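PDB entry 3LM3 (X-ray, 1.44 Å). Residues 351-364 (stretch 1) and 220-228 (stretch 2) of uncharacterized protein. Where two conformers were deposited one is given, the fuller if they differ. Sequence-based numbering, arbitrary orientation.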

# COMPACT_ATOMS: atom_id res chain seq x y z
N GLY A 351 -8.47 16.99 -11.75
CA GLY A 351 -7.11 17.28 -11.27
C GLY A 351 -6.05 16.74 -12.20
O GLY A 351 -6.11 16.95 -13.42
N ASP A 352 -5.06 16.07 -11.66
CA ASP A 352 -3.98 15.52 -12.47
C ASP A 352 -4.25 14.11 -13.01
O ASP A 352 -3.36 13.48 -13.56
CB ASP A 352 -2.64 15.59 -11.70
CG ASP A 352 -2.65 14.81 -10.38
OD1 ASP A 352 -3.72 14.64 -9.80
OD2 ASP A 352 -1.55 14.43 -9.93
N SER A 353 -5.48 13.61 -12.88
CA SER A 353 -5.86 12.35 -13.53
C SER A 353 -6.35 12.71 -14.95
O SER A 353 -7.54 12.71 -15.24
CB SER A 353 -6.94 11.63 -12.71
OG SER A 353 -7.23 10.33 -13.22
N TYR A 354 -5.39 13.01 -15.81
CA TYR A 354 -5.66 13.65 -17.10
C TYR A 354 -6.47 12.77 -18.02
O TYR A 354 -6.15 11.60 -18.27
CB TYR A 354 -4.36 14.15 -17.77
CG TYR A 354 -3.69 15.21 -16.92
CD1 TYR A 354 -4.29 16.44 -16.68
CD2 TYR A 354 -2.45 14.97 -16.34
CE1 TYR A 354 -3.71 17.39 -15.87
CE2 TYR A 354 -1.87 15.92 -15.51
CZ TYR A 354 -2.48 17.14 -15.31
OH TYR A 354 -1.94 18.10 -14.48
N ASN A 355 -7.54 13.35 -18.57
CA ASN A 355 -8.51 12.57 -19.31
C ASN A 355 -8.01 12.01 -20.63
O ASN A 355 -8.55 11.02 -21.08
CB ASN A 355 -9.83 13.37 -19.53
CG ASN A 355 -9.67 14.67 -20.30
OD1 ASN A 355 -8.60 15.01 -20.82
ND2 ASN A 355 -10.80 15.39 -20.43
N ASN A 356 -7.00 12.63 -21.22
CA ASN A 356 -6.51 12.25 -22.52
C ASN A 356 -5.57 11.06 -22.46
O ASN A 356 -5.17 10.56 -23.52
CB ASN A 356 -5.77 13.41 -23.17
CG ASN A 356 -4.47 13.74 -22.46
OD1 ASN A 356 -4.48 14.15 -21.31
ND2 ASN A 356 -3.35 13.59 -23.18
N LEU A 357 -5.25 10.60 -21.25
CA LEU A 357 -4.29 9.51 -21.09
C LEU A 357 -4.95 8.17 -20.82
O LEU A 357 -5.91 8.07 -20.04
CB LEU A 357 -3.31 9.86 -19.96
CG LEU A 357 -2.44 11.09 -20.17
CD1 LEU A 357 -1.61 11.38 -18.91
CD2 LEU A 357 -1.52 10.94 -21.40
N GLU A 358 -4.42 7.12 -21.47
CA GLU A 358 -4.78 5.75 -21.20
C GLU A 358 -3.50 5.03 -20.79
O GLU A 358 -2.49 5.04 -21.55
CB GLU A 358 -5.37 5.06 -22.41
CG GLU A 358 -5.74 3.62 -22.14
CD GLU A 358 -6.50 3.02 -23.31
OE1 GLU A 358 -7.72 3.23 -23.42
OE2 GLU A 358 -5.85 2.36 -24.13
N ILE A 359 -3.51 4.44 -19.59
CA ILE A 359 -2.35 3.69 -19.10
C ILE A 359 -2.70 2.22 -19.00
O ILE A 359 -3.82 1.88 -18.59
CB ILE A 359 -1.81 4.25 -17.75
CG1 ILE A 359 -0.46 3.60 -17.40
CG2 ILE A 359 -2.82 4.06 -16.58
CD1 ILE A 359 0.27 4.39 -16.32
N LYS A 360 -1.76 1.36 -19.38
CA LYS A 360 -1.90 -0.06 -19.21
C LYS A 360 -0.70 -0.55 -18.42
O LYS A 360 0.45 -0.31 -18.81
CB LYS A 360 -1.95 -0.78 -20.55
CG LYS A 360 -3.18 -0.46 -21.36
CD LYS A 360 -3.27 -1.25 -22.65
CE LYS A 360 -4.60 -0.96 -23.32
NZ LYS A 360 -4.77 -1.64 -24.66
N TRP A 361 -0.95 -1.29 -17.34
CA TRP A 361 0.11 -1.95 -16.55
C TRP A 361 0.03 -3.45 -16.73
O TRP A 361 -1.07 -4.01 -16.82
CB TRP A 361 -0.05 -1.65 -15.06
CG TRP A 361 0.67 -0.43 -14.58
CD1 TRP A 361 0.12 0.78 -14.25
CD2 TRP A 361 2.08 -0.30 -14.40
NE1 TRP A 361 1.12 1.66 -13.84
CE2 TRP A 361 2.32 1.01 -13.92
CE3 TRP A 361 3.18 -1.16 -14.59
CZ2 TRP A 361 3.60 1.47 -13.66
CZ3 TRP A 361 4.45 -0.68 -14.32
CH2 TRP A 361 4.65 0.61 -13.85
N PHE A 362 1.20 -4.08 -16.78
CA PHE A 362 1.38 -5.53 -16.83
C PHE A 362 2.40 -5.88 -15.76
O PHE A 362 3.47 -5.26 -15.71
CB PHE A 362 1.92 -5.94 -18.21
CG PHE A 362 1.06 -5.50 -19.35
CD1 PHE A 362 1.15 -4.21 -19.84
CD2 PHE A 362 0.11 -6.37 -19.92
CE1 PHE A 362 0.37 -3.78 -20.89
CE2 PHE A 362 -0.69 -5.94 -20.99
CZ PHE A 362 -0.56 -4.64 -21.45
N MSE A 363 2.08 -6.83 -14.91
CA MSE A 363 2.98 -7.21 -13.82
C MSE A 363 3.00 -8.73 -13.69
O MSE A 363 1.95 -9.37 -13.56
CB MSE A 363 2.50 -6.61 -12.50
CG MSE A 363 2.49 -5.11 -12.46
SE MSE A 363 1.23 -4.40 -11.19
CE MSE A 363 1.64 -2.48 -11.36
N ASN A 364 4.20 -9.28 -13.75
CA ASN A 364 4.37 -10.72 -13.60
C ASN A 364 5.67 -11.00 -12.82
O ASN A 364 6.36 -10.07 -12.40
CB ASN A 364 4.32 -11.41 -14.97
CG ASN A 364 5.43 -10.94 -15.87
OD1 ASN A 364 6.60 -11.17 -15.62
ND2 ASN A 364 5.04 -10.20 -16.93
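Stretch 2, residues 220-228: MDFICARRS

Stretch 2 places a short, weakly bonded helical turn, about Phe 222 to Ala 225, against the loop and strand of stretch 1; the CA atoms of Ser 353 and Cys 224 are 5.6 Å apart. Asp 221 occupies the N-cap position. Its t rotamer lets OD1 accept a weak capping bond from Ile 223 N (3.0 Å), while OD2 receives a hydrogen bond from Ser 353 OG at 2.7 Å, so one carboxylate starts the helix and ties it to the loop. Ser 353, also t, directs its hydroxyl to that oxygen.

In the strand, Leu 357, Ile 359, Trp 361 and Met 363 point their CA-to-CB bonds toward stretch 2, as the alternation of an extended chain requires. Ile 223 (m, t) brings CD1 to 3.6 Å from Leu 357 O and CG2 to 4.0 Å from Leu 357 CD1. Ile 359 (t, t) sets CG2 3.9 Å from both Phe 222 CB and Ile 223 CG1, bridging the two residues. Phe 222, m with chi2 near -60°, turns one ring face to Trp 361 CD1, 3.5 Å from Phe 222 CD1; the phenyl and five-membered rings meet obliquely, planes at 47°. Met 363, modelled as selenomethionine, reaches the same phenyl with CE, 4.4 Å from Phe 222 CE1. Water 1 accepts from Trp 361 NE1 (2.9 Å) and donates to Phe 222 O (2.8 Å), linking indole to helix backbone.

Arg 226 folds back (chi3 m) so that NE donates to Ile 223 O at 2.8 Å. This holds its guanidinium with one face over Leu 357 CD1, 3.6 Å from Arg 226 NH2. The edge of the Tyr 354 ring faces both arginines, its CE2 4.1 Å from Arg 227 NH1. Water 2 accepts from Arg 226 NH2 at 2.9 Å.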

# COMPACT_ATOMS: atom_id res chain seq x y z
N MSE A 220 -3.21 3.60 -5.64
CA MSE A 220 -2.93 4.78 -6.44
C MSE A 220 -3.80 4.90 -7.68
O MSE A 220 -4.17 3.91 -8.30
CB MSE A 220 -1.49 4.78 -6.90
CG MSE A 220 -0.48 4.93 -5.81
SE MSE A 220 -0.59 6.63 -4.93
CE MSE A 220 -1.67 6.15 -3.47
N ASP A 221 -4.05 6.15 -8.07
CA ASP A 221 -4.48 6.42 -9.44
C ASP A 221 -3.20 6.32 -10.26
O ASP A 221 -2.29 7.12 -10.10
CB ASP A 221 -5.10 7.81 -9.50
CG ASP A 221 -5.61 8.16 -10.91
OD1 ASP A 221 -4.96 7.72 -11.89
OD2 ASP A 221 -6.67 8.84 -11.03
N PHE A 222 -3.14 5.32 -11.14
CA PHE A 222 -1.91 5.05 -11.87
C PHE A 222 -1.43 6.24 -12.70
O PHE A 222 -0.22 6.46 -12.85
CB PHE A 222 -2.07 3.84 -12.79
CG PHE A 222 -2.18 2.52 -12.09
CD1 PHE A 222 -1.15 2.07 -11.28
CD2 PHE A 222 -3.22 1.64 -12.37
CE1 PHE A 222 -1.21 0.83 -10.69
CE2 PHE A 222 -3.28 0.38 -11.78
CZ PHE A 222 -2.26 -0.03 -10.97
N ILE A 223 -2.35 7.02 -13.24
CA ILE A 223 -1.95 8.20 -14.01
C ILE A 223 -1.26 9.23 -13.11
O ILE A 223 -0.21 9.78 -13.48
CB ILE A 223 -3.16 8.78 -14.77
CG1 ILE A 223 -3.53 7.79 -15.91
CG2 ILE A 223 -2.83 10.15 -15.35
CD1 ILE A 223 -4.85 8.04 -16.58
N CYS A 224 -1.80 9.48 -11.93
CA CYS A 224 -1.19 10.43 -11.01
C CYS A 224 0.18 9.95 -10.53
O CYS A 224 1.11 10.74 -10.35
CB CYS A 224 -2.08 10.65 -9.80
SG CYS A 224 -3.77 11.20 -10.19
N ALA A 225 0.29 8.64 -10.32
CA ALA A 225 1.47 8.04 -9.68
C ALA A 225 2.67 7.94 -10.58
O ALA A 225 3.74 7.57 -10.11
CB ALA A 225 1.09 6.66 -9.11
N ARG A 226 2.55 8.25 -11.87
CA ARG A 226 3.70 8.30 -12.77
C ARG A 226 4.73 9.32 -12.31
O ARG A 226 5.91 9.13 -12.53
CB ARG A 226 3.29 8.72 -14.20
CG ARG A 226 2.37 7.78 -14.91
CD ARG A 226 1.88 8.44 -16.20
NE ARG A 226 1.19 9.70 -15.92
CZ ARG A 226 1.29 10.84 -16.58
NH1 ARG A 226 2.04 10.95 -17.69
NH2 ARG A 226 0.62 11.90 -16.18
N ARG A 227 4.28 10.41 -11.71
CA ARG A 227 5.16 11.52 -11.30
C ARG A 227 5.93 11.24 -10.03
O ARG A 227 5.51 10.46 -9.24
CB ARG A 227 4.34 12.78 -11.02
CG ARG A 227 4.07 13.65 -12.20
CD ARG A 227 3.17 12.98 -13.24
NE ARG A 227 3.06 13.81 -14.44
CZ ARG A 227 2.34 14.95 -14.55
NH1 ARG A 227 1.66 15.44 -13.53
NH2 ARG A 227 2.35 15.61 -15.70
N SER A 228 7.08 11.91 -9.90
CA SER A 228 7.79 12.08 -8.63
C SER A 228 7.30 13.35 -7.99
O SER A 228 7.15 14.35 -8.68
CB SER A 228 9.31 12.18 -8.87
OG SER A 228 10.06 12.22 -7.65
O HOH W 1 1.53 4.32 -12.73
O HOH W 2 -0.60 13.18 -13.88
O HOH W 3 0.56 13.39 -11.19